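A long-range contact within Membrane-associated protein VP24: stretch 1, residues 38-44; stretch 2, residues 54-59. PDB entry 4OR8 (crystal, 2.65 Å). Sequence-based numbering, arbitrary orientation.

Stretch 1 38-44: NSTARWI
Stretch 2 54-59: VKWGNF

How do the two backbones run, and what sets their register? N38 to T40 belong to a 3-10 segment (phi/psi about -70/-15) that begins earlier in the chain; A41 (-98/2) follows, and from R42 (-110/147) the chain is extended through W43 (-128/88) to I44 (-94/94), which pairs antiparallel with K55 of the strand V54 to W56. That pair is closed by two hydrogen bonds, I44 N to K55 O at 3.2 Å and K55 N to I44 O at 3.0 Å, with the CA atoms of I44 and K55 5.0 Å apart. I44 O also receives a CA-H...O contact from V54 CA at 3.2 Å. At the other end G57 N donates to S39 O (3.1 Å, nearly straight), and the CA atoms of T40 and G57 approach to 4.4 Å.

Why does glycine suit position 57? W56 to F59 make a type II' turn, closed by F59 N to W56 O at 3.0 Å and W56 N to F59 O at 3.2 Å, and G57 takes phi/psi 60/-134, where the positive phi favours glycine. A CB here would point away from the first stretch, but would be crowded by W56 CE3 at 3.5 Å.

What do the two tryptophans do? Both are buried with chi1 t, and in both the ring end comes nearer the partner stretch than its CA-to-CB direction suggests. W56 leaves the backbone sideways, but chi1 174° and chi2 89° bring its indole close to the carbonyls of the first stretch: NE1 makes a weak hydrogen bond to T40 O at 2.8 Å, bent to 126°, while R42 O meets the ring edge, 3.1 Å from W56 CD1. W43 starts away, yet chi1 -179° and chi2 -100° bring its six-membered ring under V54. With V54 at chi1 178°, its CG1 lies 3.4 Å from the centroid of that W43 ring, 8° off the normal, a CH-pi contact; W43 CE3 also packs 4.1 Å from W56 CB. The two broad rings and the compact branched valine are all buried and pack on one another.

How are the remaining side chains placed? I44 (chi1 -45°, chi2 -64°, both m) and K55 (m, t, t, t) lie on the same face of the sheet, their CB atoms 4.2 Å apart, and their ends lead away; K55 is exposed, which suits a charged residue. S39 (chi1 54°, p) points toward the second stretch, whereas T40 (66°, p) lies sideways; both are buried, and buried hydroxyls need partners, which S39 OG and T40 OG1 each find by hydrogen bonding elsewhere in the structure. R42 (m, t, chi3 -113°, chi4 165°) turns its end away, its NE donating a weak hydrogen bond to N38 O at 3.3 Å. Together the stretches bury 462 Å².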

# COMPACT_ATOMS: atom_id res chain seq x y z
N ASN B 38 -29.61 8.16 -1.78
CA ASN B 38 -29.71 7.04 -2.71
C ASN B 38 -28.37 6.59 -3.29
O ASN B 38 -28.30 5.63 -4.06
CB ASN B 38 -30.70 7.35 -3.84
CG ASN B 38 -30.63 8.80 -4.28
OD1 ASN B 38 -30.48 9.71 -3.45
ND2 ASN B 38 -30.75 9.04 -5.58
N SER B 39 -27.30 7.27 -2.90
CA SER B 39 -25.95 6.93 -3.35
C SER B 39 -25.50 5.59 -2.77
O SER B 39 -24.60 4.95 -3.31
CB SER B 39 -24.97 8.03 -2.96
OG SER B 39 -25.04 8.30 -1.57
N THR B 40 -26.12 5.19 -1.67
CA THR B 40 -25.81 3.91 -1.03
C THR B 40 -26.30 2.74 -1.87
O THR B 40 -25.84 1.61 -1.69
CB THR B 40 -26.46 3.81 0.35
OG1 THR B 40 -27.89 3.78 0.21
CG2 THR B 40 -26.07 5.00 1.21
N ALA B 41 -27.24 3.00 -2.77
CA ALA B 41 -27.81 1.95 -3.60
C ALA B 41 -27.15 1.91 -4.97
O ALA B 41 -27.51 1.09 -5.82
CB ALA B 41 -29.31 2.13 -3.73
N ARG B 42 -26.17 2.78 -5.18
CA ARG B 42 -25.45 2.84 -6.45
C ARG B 42 -24.02 2.34 -6.32
O ARG B 42 -23.38 2.52 -5.28
CB ARG B 42 -25.44 4.27 -6.99
CG ARG B 42 -26.81 4.84 -7.32
CD ARG B 42 -26.69 6.28 -7.77
NE ARG B 42 -27.29 7.21 -6.82
CZ ARG B 42 -27.07 8.53 -6.82
NH1 ARG B 42 -26.26 9.07 -7.72
NH2 ARG B 42 -27.67 9.30 -5.92
N TRP B 43 -23.52 1.72 -7.38
CA TRP B 43 -22.13 1.31 -7.47
C TRP B 43 -21.54 1.84 -8.77
O TRP B 43 -21.56 1.16 -9.80
CB TRP B 43 -22.00 -0.21 -7.40
CG TRP B 43 -20.60 -0.71 -7.47
CD1 TRP B 43 -19.96 -1.23 -8.56
CD2 TRP B 43 -19.65 -0.75 -6.40
NE1 TRP B 43 -18.67 -1.59 -8.23
CE2 TRP B 43 -18.46 -1.31 -6.91
CE3 TRP B 43 -19.69 -0.38 -5.05
CZ2 TRP B 43 -17.32 -1.49 -6.13
CZ3 TRP B 43 -18.56 -0.56 -4.28
CH2 TRP B 43 -17.39 -1.11 -4.82
N ILE B 44 -21.03 3.07 -8.73
CA ILE B 44 -20.59 3.76 -9.94
C ILE B 44 -19.10 3.57 -10.22
O ILE B 44 -18.27 4.32 -9.71
CB ILE B 44 -20.88 5.28 -9.85
CG1 ILE B 44 -22.29 5.53 -9.32
CG2 ILE B 44 -20.69 5.92 -11.22
CD1 ILE B 44 -23.39 5.00 -10.22
N VAL B 54 -14.57 4.35 -8.09
CA VAL B 54 -15.86 3.83 -7.69
C VAL B 54 -16.49 4.72 -6.64
O VAL B 54 -15.90 4.98 -5.59
CB VAL B 54 -15.77 2.40 -7.17
CG1 VAL B 54 -17.14 1.92 -6.74
CG2 VAL B 54 -15.19 1.49 -8.24
N LYS B 55 -17.69 5.20 -6.93
CA LYS B 55 -18.44 6.02 -6.00
C LYS B 55 -19.55 5.21 -5.35
O LYS B 55 -20.38 4.60 -6.04
CB LYS B 55 -19.02 7.25 -6.69
CG LYS B 55 -17.95 8.21 -7.20
CD LYS B 55 -18.57 9.47 -7.79
CE LYS B 55 -17.48 10.42 -8.27
NZ LYS B 55 -18.05 11.70 -8.77
N TRP B 56 -19.55 5.19 -4.03
CA TRP B 56 -20.61 4.55 -3.27
C TRP B 56 -20.81 5.32 -1.98
O TRP B 56 -19.84 5.59 -1.26
CB TRP B 56 -20.26 3.09 -2.97
CG TRP B 56 -21.25 2.44 -2.07
CD1 TRP B 56 -22.39 1.78 -2.43
CD2 TRP B 56 -21.20 2.39 -0.64
NE1 TRP B 56 -23.05 1.32 -1.32
CE2 TRP B 56 -22.34 1.69 -0.21
CE3 TRP B 56 -20.31 2.88 0.32
CZ2 TRP B 56 -22.60 1.45 1.14
CZ3 TRP B 56 -20.57 2.65 1.65
CH2 TRP B 56 -21.71 1.94 2.05
N GLY B 57 -22.05 5.67 -1.68
CA GLY B 57 -22.32 6.57 -0.57
C GLY B 57 -21.61 7.88 -0.84
O GLY B 57 -21.64 8.39 -1.95
N ASN B 58 -20.93 8.40 0.18
CA ASN B 58 -20.11 9.60 -0.01
C ASN B 58 -18.63 9.25 -0.11
O ASN B 58 -17.77 10.10 0.10
CB ASN B 58 -20.36 10.61 1.11
CG ASN B 58 -20.07 10.05 2.49
OD1 ASN B 58 -19.82 8.85 2.64
ND2 ASN B 58 -20.10 10.90 3.50
N PHE B 59 -18.34 7.99 -0.42
CA PHE B 59 -16.96 7.56 -0.63
C PHE B 59 -16.61 7.66 -2.10
O PHE B 59 -17.40 7.30 -2.97
CB PHE B 59 -16.76 6.10 -0.20
CG PHE B 59 -16.85 5.87 1.28
CD1 PHE B 59 -15.75 6.06 2.09
CD2 PHE B 59 -18.03 5.44 1.86
CE1 PHE B 59 -15.82 5.83 3.45
CE2 PHE B 59 -18.11 5.21 3.22
CZ PHE B 59 -17.01 5.41 4.02